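Local coordinates for lipoprotein (Leptospira interrogans serogroup Icterohaemorrhagiae serovar copenhageni, PDB 6OE6), which is of unknown function but is a predicted bacterial lipoprotein, probably anchored to the membrane by a lipid group and carrying an all-beta domain, at residues S75-G80 against P107-L112; L46-D51 against V124-R129; I54-R59 against G100-L105; E69-L74 against M84-K89. All coordinates share one frame; numbering follows the deposited sequence.

How the interactions relate
Two sheets facing each other form a beta-sandwich, and the four contacts sample the seams within each. Interactions 1, 2 and 4 lie in the mixed sheet: interactions 1 and 2 are joined by the neighbouring strands 108-116 and 119-129, with centres about 10 Å apart, while interactions 1 and 4 use successive parts of strand 70-77. Interaction 3 belongs to the antiparallel sheet and meets the others through its apolar face, where Phe48 CD2 lies 3.7 Å from Ile54 CG2 and Leu112 CD1 lies 4.0 Å from Phe102 CZ. Interactions 3 and 4, about 12 Å apart between centres, hold one formate between the sheets. One sodium ion sits by interaction 3, another at the loop of interaction 1.

Interaction 1. Residues S75-G80 against P107-L112; sequences SKFQLG and PGKYLL. With NA (sodium ion), chain E.
Two donors grip the carbonyl oxygen of Leu111: Ser75 N, 2.9 Å from Leu111 O and in the carbonyl plane, and a water that also bonds to Ser75 OG. That hydroxyl stands beside its own backbone N, anti to the carbonyl carbon (chi1 -61°). Leu111 N returns a bond to Ser75 O at 2.9 Å, completing an antiparallel hydrogen-bonded pair. Two residues on, Phe77 N meets Lys109 O at 2.8 Å, almost along the C=O axis. The ladder joins strands 70-77 and 108-116 inside the five-stranded mixed sheet of a beta-sandwich. Lys109, bent at chi3 (72°), lays its end over one face of the Phe77 ring: NZ is 3.8 Å from the centroid of that ring and 9° off its normal, a cation-pi contact, with CE adding a CH-pi contact. Tyr81 meets Phe77 edge-to-face. On the face carrying Lys76 and Tyr110, the two run alongside each other, Lys76 CE 3.2 Å from Tyr110 OH, which bonds to Ser106 O. Lys76 NZ bonds to two waters, one shared with Phe77 O and Lys109 N, the other leading to Pro107 O. Leu79 O, in an inverse gamma turn, binds a sodium ion at 2.5 Å, a site shared with Asn82.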
# COMPACT_ATOMS: atom_id res chain seq x y z
N SER A 75 -5.99 6.34 -0.92
CA SER A 75 -7.11 7.01 -0.28
C SER A 75 -6.94 6.89 1.23
O SER A 75 -6.49 5.87 1.73
CB SER A 75 -8.45 6.37 -0.68
OG SER A 75 -8.67 6.45 -2.09
N LYS A 76 -7.36 7.92 1.95
CA LYS A 76 -7.29 7.91 3.40
C LYS A 76 -8.71 7.85 3.96
O LYS A 76 -9.61 8.53 3.46
CB LYS A 76 -6.58 9.14 3.96
CG LYS A 76 -6.36 9.05 5.50
CD LYS A 76 -5.56 10.28 5.99
CE LYS A 76 -5.08 10.11 7.44
NZ LYS A 76 -6.19 10.10 8.43
N PHE A 77 -8.92 7.04 4.98
CA PHE A 77 -10.27 6.91 5.54
C PHE A 77 -10.61 8.08 6.48
O PHE A 77 -9.89 8.37 7.45
CB PHE A 77 -10.34 5.58 6.29
CG PHE A 77 -11.73 5.12 6.62
CD1 PHE A 77 -12.46 4.38 5.71
CD2 PHE A 77 -12.30 5.43 7.84
CE1 PHE A 77 -13.74 3.92 6.02
CE2 PHE A 77 -13.57 4.97 8.17
CZ PHE A 77 -14.29 4.21 7.24
N GLN A 78 -11.74 8.73 6.20
CA GLN A 78 -12.28 9.75 7.08
C GLN A 78 -13.76 9.40 7.23
O GLN A 78 -14.08 8.45 7.94
CB GLN A 78 -12.04 11.17 6.54
CG GLN A 78 -12.40 12.21 7.60
CD GLN A 78 -12.04 13.63 7.22
OE1 GLN A 78 -12.39 14.11 6.14
NE2 GLN A 78 -11.37 14.33 8.12
N LEU A 79 -14.66 10.09 6.54
CA LEU A 79 -16.04 9.59 6.49
C LEU A 79 -16.11 8.71 5.25
O LEU A 79 -16.59 9.10 4.18
CB LEU A 79 -17.06 10.72 6.45
CG LEU A 79 -16.97 11.71 7.62
CD1 LEU A 79 -18.20 12.63 7.63
CD2 LEU A 79 -16.79 11.01 8.98
N GLY A 80 -15.57 7.49 5.38
CA GLY A 80 -15.29 6.67 4.21
C GLY A 80 -13.98 7.09 3.58
O GLY A 80 -13.33 8.04 3.99
N PRO A 107 -1.01 8.74 10.84
CA PRO A 107 -1.72 7.54 11.31
C PRO A 107 -3.12 7.50 10.73
O PRO A 107 -3.78 8.53 10.58
CB PRO A 107 -1.72 7.72 12.83
CG PRO A 107 -0.48 8.48 13.08
CD PRO A 107 -0.42 9.49 11.96
N GLY A 108 -3.55 6.30 10.35
CA GLY A 108 -4.89 6.15 9.81
C GLY A 108 -5.02 4.89 8.98
O GLY A 108 -4.15 4.02 8.97
N LYS A 109 -6.14 4.81 8.28
CA LYS A 109 -6.45 3.65 7.46
C LYS A 109 -6.41 4.09 6.00
O LYS A 109 -6.97 5.13 5.66
CB LYS A 109 -7.84 3.10 7.84
CG LYS A 109 -8.17 1.75 7.19
CD LYS A 109 -9.41 1.10 7.86
CE LYS A 109 -10.69 1.83 7.50
NZ LYS A 109 -11.93 1.19 8.09
N TYR A 110 -5.75 3.29 5.16
CA TYR A 110 -5.48 3.65 3.77
C TYR A 110 -5.89 2.54 2.83
O TYR A 110 -5.88 1.35 3.19
CB TYR A 110 -3.97 3.94 3.54
CG TYR A 110 -3.52 5.16 4.32
CD1 TYR A 110 -3.59 6.42 3.73
CD2 TYR A 110 -3.09 5.05 5.65
CE1 TYR A 110 -3.24 7.56 4.42
CE2 TYR A 110 -2.71 6.18 6.35
CZ TYR A 110 -2.79 7.43 5.72
OH TYR A 110 -2.44 8.58 6.39
N LEU A 111 -6.21 2.94 1.60
CA LEU A 111 -6.64 2.05 0.53
C LEU A 111 -5.80 2.37 -0.68
O LEU A 111 -5.84 3.50 -1.20
CB LEU A 111 -8.14 2.23 0.22
CG LEU A 111 -8.73 1.40 -0.93
CD1 LEU A 111 -8.63 -0.09 -0.59
CD2 LEU A 111 -10.18 1.82 -1.21
N LEU A 112 -5.06 1.38 -1.16
CA LEU A 112 -4.20 1.53 -2.33
C LEU A 112 -4.87 0.79 -3.47
O LEU A 112 -5.20 -0.39 -3.32
CB LEU A 112 -2.82 0.94 -2.05
CG LEU A 112 -1.82 0.77 -3.20
CD1 LEU A 112 -1.51 2.13 -3.85
CD2 LEU A 112 -0.55 0.13 -2.64
NA NA E . -16.27 10.49 2.12
O HOH W 1 -7.28 4.59 -3.41
O HOH W 2 -7.73 7.27 8.66
O HOH W 3 -6.78 9.22 10.61
O HOH W 4 -15.86 8.35 1.10

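Interaction 2. Residues L46-D51 against V124-R129; sequences LIFPDD and VEFLVR
A parallel strand pairing places the short strand 47-49 along strand 119-129 at the border of the mixed sheet. Three backbone bonds weave it: Leu127 N donates to Leu46 O, Phe48 N to Leu127 O at 2.8 Å, and Arg129 N to Phe48 O, so that Leu127 is held through both its N and its O. The last of these runs nearly along the C=O axis, whereas Leu127 N stands above the carbonyl plane of Leu46. At the Leu46 end of the ladder a water accepts from Leu46 N and donates to Glu125 O. The inward face carries Phe48 and Val128. Phe126 has its CG in the crowded position between backbone N and carbonyl carbon (chi1 62°), and the Phe48 side chain crosses it at about a right angle, CD2 reaching Phe126 CD1 at 3.7 Å; the two ring planes meet obliquely, at 47°. Leu46 CB lies 3.6 Å from Phe126 CB. On the other face Ile47 CG2 rests 3.8 Å from Arg129 CD, while the guanidinium of Arg129 goes on to Thr133 O and a salt bridge with Glu147. Trp18 and Ile54 of the facing sheet meet Phe48 from across the core, an arrangement typical of a beta-sandwich.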
# COMPACT_ATOMS: atom_id res chain seq x y z
N LEU A 46 -2.47 -5.77 7.42
CA LEU A 46 -1.29 -4.94 7.26
C LEU A 46 -1.35 -3.76 8.23
O LEU A 46 -2.28 -2.93 8.18
CB LEU A 46 -1.18 -4.46 5.81
CG LEU A 46 -1.04 -5.54 4.74
CD1 LEU A 46 -1.11 -4.87 3.37
CD2 LEU A 46 0.29 -6.27 4.90
N ILE A 47 -0.37 -3.71 9.13
CA ILE A 47 -0.28 -2.71 10.19
C ILE A 47 1.15 -2.18 10.19
O ILE A 47 2.08 -2.90 10.58
CB ILE A 47 -0.64 -3.27 11.56
CG1 ILE A 47 -2.07 -3.82 11.55
CG2 ILE A 47 -0.47 -2.22 12.64
CD1 ILE A 47 -2.42 -4.52 12.84
N PHE A 48 1.33 -0.94 9.76
CA PHE A 48 2.64 -0.33 9.59
C PHE A 48 2.84 0.82 10.57
O PHE A 48 1.88 1.51 10.95
CB PHE A 48 2.81 0.18 8.14
CG PHE A 48 2.64 -0.88 7.08
CD1 PHE A 48 3.21 -2.14 7.23
CD2 PHE A 48 1.93 -0.62 5.91
CE1 PHE A 48 3.06 -3.12 6.25
CE2 PHE A 48 1.79 -1.59 4.93
CZ PHE A 48 2.35 -2.84 5.10
N PRO A 49 4.07 1.06 11.01
CA PRO A 49 4.33 2.19 11.90
C PRO A 49 4.42 3.48 11.10
O PRO A 49 4.54 3.47 9.88
CB PRO A 49 5.69 1.83 12.51
CG PRO A 49 6.38 1.13 11.36
CD PRO A 49 5.29 0.32 10.67
N ASP A 50 4.41 4.61 11.82
CA ASP A 50 4.46 5.92 11.18
C ASP A 50 5.88 6.46 11.05
O ASP A 50 6.06 7.62 10.66
CB ASP A 50 3.59 6.92 11.96
CG ASP A 50 4.21 7.37 13.29
OD1 ASP A 50 5.12 6.71 13.83
OD2 ASP A 50 3.77 8.42 13.79
N ASP A 51 6.89 5.66 11.38
CA ASP A 51 8.25 6.17 11.37
C ASP A 51 9.17 5.40 10.43
O ASP A 51 10.40 5.51 10.53
CB ASP A 51 8.82 6.19 12.80
CG ASP A 51 8.94 4.81 13.41
OD1 ASP A 51 8.50 3.81 12.81
OD2 ASP A 51 9.52 4.72 14.52
N VAL A 124 -5.92 -2.90 -1.91
CA VAL A 124 -5.45 -3.45 -0.65
C VAL A 124 -5.54 -2.35 0.41
O VAL A 124 -5.30 -1.17 0.13
CB VAL A 124 -4.00 -3.99 -0.77
CG1 VAL A 124 -3.04 -2.86 -1.14
CG2 VAL A 124 -3.57 -4.71 0.52
N GLU A 125 -5.93 -2.74 1.62
CA GLU A 125 -5.98 -1.83 2.76
C GLU A 125 -4.79 -2.04 3.70
O GLU A 125 -4.31 -3.17 3.88
CB GLU A 125 -7.27 -2.03 3.56
CG GLU A 125 -8.52 -1.68 2.78
CD GLU A 125 -9.78 -1.99 3.57
OE1 GLU A 125 -10.11 -3.19 3.74
OE2 GLU A 125 -10.43 -1.03 4.02
N PHE A 126 -4.35 -0.96 4.34
CA PHE A 126 -3.38 -1.07 5.43
C PHE A 126 -3.60 0.04 6.46
O PHE A 126 -4.22 1.07 6.17
CB PHE A 126 -1.92 -1.05 4.90
CG PHE A 126 -1.51 0.21 4.18
CD1 PHE A 126 -1.05 1.31 4.89
CD2 PHE A 126 -1.54 0.30 2.77
CE1 PHE A 126 -0.63 2.49 4.22
CE2 PHE A 126 -1.10 1.46 2.10
CZ PHE A 126 -0.66 2.55 2.83
N LEU A 127 -3.16 -0.21 7.70
CA LEU A 127 -3.21 0.77 8.78
C LEU A 127 -1.82 1.36 9.00
O LEU A 127 -0.83 0.64 8.86
CB LEU A 127 -3.67 0.13 10.09
CG LEU A 127 -5.07 -0.44 10.13
CD1 LEU A 127 -5.33 -1.00 11.53
CD2 LEU A 127 -6.06 0.64 9.79
N VAL A 128 -1.76 2.65 9.35
CA VAL A 128 -0.55 3.32 9.86
C VAL A 128 -0.82 3.71 11.30
O VAL A 128 -1.83 4.37 11.59
CB VAL A 128 -0.18 4.56 9.03
CG1 VAL A 128 1.06 5.25 9.63
CG2 VAL A 128 0.07 4.16 7.58
N ARG A 129 0.06 3.31 12.22
CA ARG A 129 -0.16 3.60 13.63
C ARG A 129 1.00 4.37 14.24
O ARG A 129 2.15 4.23 13.82
CB ARG A 129 -0.38 2.32 14.42
CG ARG A 129 -1.65 1.62 14.01
CD ARG A 129 -1.95 0.47 14.93
NE ARG A 129 -2.25 0.90 16.30
CZ ARG A 129 -1.43 0.73 17.34
NH1 ARG A 129 -0.26 0.13 17.18
NH2 ARG A 129 -1.80 1.14 18.54
O HOH W 5 -4.71 -5.38 5.31

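Interaction 3. Residues I54-R59 against G100-L105; sequences ICYIYR and GSFQGL. With NA (sodium ion), chain C; FMT (formic acid), chain D.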
# COMPACT_ATOMS: atom_id res chain seq x y z
N ILE A 54 7.09 3.14 3.85
CA ILE A 54 6.34 1.94 3.48
C ILE A 54 6.57 1.72 1.99
O ILE A 54 6.09 2.51 1.18
CB ILE A 54 4.85 2.09 3.77
CG1 ILE A 54 4.60 2.34 5.29
CG2 ILE A 54 4.05 0.85 3.21
CD1 ILE A 54 3.22 2.96 5.63
N CYS A 55 7.30 0.67 1.63
CA CYS A 55 7.62 0.38 0.23
C CYS A 55 6.79 -0.80 -0.26
O CYS A 55 6.71 -1.83 0.43
CB CYS A 55 9.11 0.05 0.06
SG CYS A 55 10.21 1.30 0.73
N TYR A 56 6.17 -0.66 -1.43
CA TYR A 56 5.37 -1.75 -1.96
C TYR A 56 5.85 -2.16 -3.34
O TYR A 56 6.52 -1.41 -4.08
CB TYR A 56 3.86 -1.41 -2.00
CG TYR A 56 3.51 -0.46 -3.13
CD1 TYR A 56 3.18 -0.93 -4.39
CD2 TYR A 56 3.53 0.91 -2.92
CE1 TYR A 56 2.90 -0.06 -5.43
CE2 TYR A 56 3.25 1.78 -3.94
CZ TYR A 56 2.93 1.30 -5.20
OH TYR A 56 2.65 2.19 -6.21
N ILE A 57 5.52 -3.39 -3.68
CA ILE A 57 5.63 -3.90 -5.03
C ILE A 57 4.27 -4.48 -5.37
O ILE A 57 3.56 -5.00 -4.50
CB ILE A 57 6.76 -4.94 -5.16
CG1 ILE A 57 7.04 -5.25 -6.62
CG2 ILE A 57 6.44 -6.21 -4.37
CD1 ILE A 57 8.34 -6.04 -6.84
N TYR A 58 3.86 -4.35 -6.64
CA TYR A 58 2.68 -5.05 -7.13
C TYR A 58 3.06 -5.91 -8.32
O TYR A 58 3.62 -5.40 -9.30
CB TYR A 58 1.54 -4.09 -7.51
CG TYR A 58 0.30 -4.84 -7.94
CD1 TYR A 58 -0.47 -5.53 -7.02
CD2 TYR A 58 -0.08 -4.88 -9.28
CE1 TYR A 58 -1.60 -6.23 -7.42
CE2 TYR A 58 -1.20 -5.57 -9.68
CZ TYR A 58 -1.96 -6.24 -8.75
OH TYR A 58 -3.07 -6.94 -9.14
N ARG A 59 2.76 -7.20 -8.25
CA ARG A 59 3.02 -8.11 -9.37
C ARG A 59 1.70 -8.41 -10.07
O ARG A 59 0.78 -8.97 -9.45
CB ARG A 59 3.69 -9.40 -8.91
CG ARG A 59 4.03 -10.33 -10.10
CD ARG A 59 5.02 -11.43 -9.74
NE ARG A 59 5.95 -11.01 -8.69
CZ ARG A 59 6.16 -11.67 -7.56
NH1 ARG A 59 5.51 -12.81 -7.33
NH2 ARG A 59 7.02 -11.21 -6.67
N GLY A 100 6.40 1.32 -5.49
CA GLY A 100 6.33 2.68 -5.00
C GLY A 100 6.58 2.70 -3.50
O GLY A 100 6.94 1.68 -2.91
N SER A 101 6.44 3.88 -2.90
CA SER A 101 6.65 3.97 -1.47
C SER A 101 5.97 5.21 -0.91
O SER A 101 5.73 6.20 -1.63
CB SER A 101 8.15 3.96 -1.12
OG SER A 101 8.83 5.11 -1.64
N PHE A 102 5.70 5.16 0.39
CA PHE A 102 4.98 6.23 1.09
C PHE A 102 5.79 6.64 2.32
O PHE A 102 5.96 5.84 3.26
CB PHE A 102 3.59 5.77 1.52
CG PHE A 102 2.82 5.02 0.45
CD1 PHE A 102 2.54 5.62 -0.78
CD2 PHE A 102 2.40 3.72 0.68
CE1 PHE A 102 1.83 4.90 -1.76
CE2 PHE A 102 1.70 3.00 -0.28
CZ PHE A 102 1.41 3.58 -1.49
N GLN A 103 6.27 7.88 2.33
CA GLN A 103 7.02 8.45 3.45
C GLN A 103 6.15 9.45 4.21
O GLN A 103 5.62 10.39 3.62
CB GLN A 103 8.30 9.14 2.96
CG GLN A 103 9.08 9.90 4.06
CD GLN A 103 10.22 10.80 3.51
OE1 GLN A 103 10.29 11.08 2.30
NE2 GLN A 103 11.10 11.23 4.39
N GLY A 104 6.07 9.29 5.53
CA GLY A 104 5.38 10.31 6.31
C GLY A 104 3.87 10.30 6.28
O GLY A 104 3.25 11.33 6.57
N LEU A 105 3.22 9.17 5.95
CA LEU A 105 1.76 9.12 6.09
C LEU A 105 1.35 9.36 7.54
O LEU A 105 2.01 8.88 8.46
CB LEU A 105 1.20 7.77 5.62
CG LEU A 105 1.39 7.45 4.12
CD1 LEU A 105 0.87 6.02 3.84
CD2 LEU A 105 0.73 8.47 3.19
NA NA C . 5.52 8.63 -2.27
C FMT D . 3.91 5.59 -5.04
O1 FMT D . 5.10 5.87 -4.95
O2 FMT D . 3.52 4.64 -5.71
O HOH W 6 4.92 8.35 -4.27
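Ile54, Tyr56 and Phe102 carry this antiparallel pairing of strand 53-59 with strand 97-102, and all three direct their side chains to the same face of the sheet. Ile54 is bonded through both backbone polar atoms to Phe102: Phe102 N reaches Ile54 O at 2.8 Å, in the plane of the Ile54 carbonyl, and Ile54 N reaches Phe102 O at 3.0 Å, from above the plane of the Phe102 carbonyl. Tyr56 forms the matching hydrogen-bonded pair with Gly100, Tyr56 N lying 2.9 Å from Gly100 O and Gly100 N donating back to Tyr56 O. Cys55 and Ser101 pair between them on the other face.

The Tyr56 side chain takes the crowded first torsion, CG between backbone N and carbonyl carbon (chi1 75°), which swings its ring across the neighbouring strand. There one ring face lies over Gly100, which has no side chain to obstruct it, with Gly100 N 3.4 Å above the ring plane. Phe102 comes from the next inward position with its CZ 3.6 Å from Tyr56 CE2; the two planes are 23° apart but slid so far that the rings barely overlap. Beyond them Tyr56 OH donates to O2 of a formate, probably from the crystallisation liquor, at 2.6 Å. Ser101 N holds the other oxygen, FMT O1, at 3.2 Å. Ser101 O and a water on FMT O1 both bind a sodium ion. Leu112 of the facing sheet packs on Tyr56 and Phe102, and Lys89 reaches the same formate, so the pair lines a small pocket, occupied in the crystal by formate, between the two layers of a beta-sandwich.

Interaction 4. Residues E69-L74 against M84-K89; sequences ETYVSL and MDVLRK. With FMT (formic acid), chain D.
Strands 70-77 and 81-89 form a beta hairpin, and its far arms are joined here. At Val72 and Leu87 the ladder is regular: Val72 N donates to Leu87 O at 3.0 Å and Leu87 N to Val72 O at 2.9 Å, the latter nearly along the C=O axis. Lys89 N reaches Thr70 O in an almost straight bond of 2.9 Å, yet from well above the carbonyl plane. At the other end the register loosens, for Leu74 faces two residues: Met84 N bonds to Leu74 O at 2.7 Å, while Leu74 N has only a weak bond to Asp85 O. The backbone of Met84, at phi -84° and psi -52°, is consistent with a beta bulge.

The hairpin forms one border of the mixed sheet of the beta-sandwich, and its two faces differ. Outward, Tyr71 and Arg88 cross obliquely; Arg88 CG sits over one face of the Tyr71 ring toward its rim, while CB comes to 3.7 Å from Tyr71 CE1, and the guanidinium lies within 9° of the ring plane's orientation, although this arginine is poorly ordered. A water accepts from Arg88 NE and Thr70 N and donates to Lys89 O. Leu74 points inward, and Met84, beginning at the seam, runs alongside it, its SD 3.9 Å from Leu74 CD2. The first torsion of Lys89 sets its CG 4.0 Å from Val72 CG1; bends at chi2 and chi3 then turn NZ to Glu99 O of the facing sheet and, at 3.1 Å, to FMT O2, which, if ionised as formate, would partly offset its positive charge.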
# COMPACT_ATOMS: atom_id res chain seq x y z
N GLU A 69 -1.16 2.43 -19.93
CA GLU A 69 -1.47 3.41 -18.89
C GLU A 69 -1.72 2.69 -17.57
O GLU A 69 -2.73 1.99 -17.42
CB GLU A 69 -2.69 4.25 -19.28
CG GLU A 69 -2.45 5.20 -20.44
CD GLU A 69 -3.30 6.45 -20.32
OE1 GLU A 69 -3.80 6.72 -19.21
OE2 GLU A 69 -3.45 7.17 -21.33
N THR A 70 -0.82 2.87 -16.61
CA THR A 70 -0.96 2.29 -15.28
C THR A 70 -0.94 3.41 -14.24
O THR A 70 -0.17 4.36 -14.35
CB THR A 70 0.18 1.29 -15.00
OG1 THR A 70 0.25 0.36 -16.08
CG2 THR A 70 -0.08 0.52 -13.74
N TYR A 71 -1.83 3.30 -13.25
CA TYR A 71 -1.89 4.28 -12.18
C TYR A 71 -2.05 3.55 -10.85
O TYR A 71 -2.58 2.43 -10.80
CB TYR A 71 -3.05 5.26 -12.32
CG TYR A 71 -2.91 6.25 -13.47
CD1 TYR A 71 -2.41 7.53 -13.26
CD2 TYR A 71 -3.30 5.90 -14.75
CE1 TYR A 71 -2.29 8.43 -14.29
CE2 TYR A 71 -3.18 6.79 -15.80
CZ TYR A 71 -2.67 8.06 -15.56
OH TYR A 71 -2.55 8.95 -16.60
N VAL A 72 -1.60 4.20 -9.78
CA VAL A 72 -2.07 3.86 -8.44
C VAL A 72 -2.78 5.07 -7.88
O VAL A 72 -2.52 6.21 -8.28
CB VAL A 72 -0.93 3.43 -7.51
CG1 VAL A 72 -0.29 2.13 -8.04
CG2 VAL A 72 0.12 4.55 -7.38
N SER A 73 -3.67 4.81 -6.91
CA SER A 73 -4.20 5.87 -6.07
C SER A 73 -4.13 5.42 -4.63
O SER A 73 -4.19 4.22 -4.32
CB SER A 73 -5.63 6.25 -6.46
OG SER A 73 -6.54 5.29 -6.00
N LEU A 74 -3.95 6.38 -3.74
CA LEU A 74 -4.04 6.12 -2.33
C LEU A 74 -5.18 6.95 -1.77
O LEU A 74 -5.34 8.12 -2.13
CB LEU A 74 -2.72 6.46 -1.64
CG LEU A 74 -2.59 5.95 -0.20
CD1 LEU A 74 -2.51 4.41 -0.16
CD2 LEU A 74 -1.27 6.52 0.38
N MET A 84 -6.52 10.59 -2.07
CA MET A 84 -5.50 11.60 -1.82
C MET A 84 -4.95 12.15 -3.13
O MET A 84 -4.86 13.37 -3.33
CB MET A 84 -4.35 11.01 -1.00
CG MET A 84 -4.84 10.50 0.35
SD MET A 84 -3.69 9.48 1.26
CE MET A 84 -2.27 10.57 1.44
N ASP A 85 -4.54 11.24 -4.00
CA ASP A 85 -4.04 11.61 -5.32
C ASP A 85 -3.81 10.32 -6.09
O ASP A 85 -3.99 9.21 -5.57
CB ASP A 85 -2.75 12.43 -5.27
CG ASP A 85 -2.73 13.55 -6.30
OD1 ASP A 85 -2.47 14.71 -5.89
OD2 ASP A 85 -3.00 13.31 -7.51
N VAL A 86 -3.45 10.49 -7.35
CA VAL A 86 -3.11 9.38 -8.23
C VAL A 86 -1.69 9.60 -8.72
O VAL A 86 -1.18 10.73 -8.73
CB VAL A 86 -4.06 9.25 -9.43
CG1 VAL A 86 -5.49 9.20 -8.94
CG2 VAL A 86 -3.84 10.40 -10.40
N LEU A 87 -1.05 8.51 -9.12
CA LEU A 87 0.31 8.60 -9.64
C LEU A 87 0.45 7.62 -10.79
O LEU A 87 0.14 6.43 -10.64
CB LEU A 87 1.32 8.27 -8.53
CG LEU A 87 2.75 8.75 -8.67
CD1 LEU A 87 2.80 10.27 -8.54
CD2 LEU A 87 3.58 8.09 -7.58
N ARG A 88 0.91 8.13 -11.93
CA ARG A 88 1.20 7.30 -13.09
C ARG A 88 2.41 6.41 -12.80
O ARG A 88 3.44 6.89 -12.32
CB ARG A 88 1.45 8.18 -14.31
CG ARG A 88 1.48 7.42 -15.62
CD ARG A 88 1.56 8.37 -16.80
NE ARG A 88 1.28 7.70 -18.06
CZ ARG A 88 1.27 8.31 -19.24
NH1 ARG A 88 1.52 9.61 -19.32
NH2 ARG A 88 1.00 7.62 -20.35
N LYS A 89 2.30 5.12 -13.12
CA LYS A 89 3.38 4.17 -12.89
C LYS A 89 3.79 3.53 -14.19
O LYS A 89 2.96 3.28 -15.08
CB LYS A 89 2.96 3.06 -11.92
CG LYS A 89 2.42 3.55 -10.56
CD LYS A 89 3.47 4.36 -9.80
CE LYS A 89 4.53 3.52 -9.17
NZ LYS A 89 5.39 4.31 -8.21
C FMT D . 3.91 5.59 -5.04
O1 FMT D . 5.10 5.87 -4.95
O2 FMT D . 3.52 4.64 -5.71
O HOH W 7 1.62 4.68 -17.26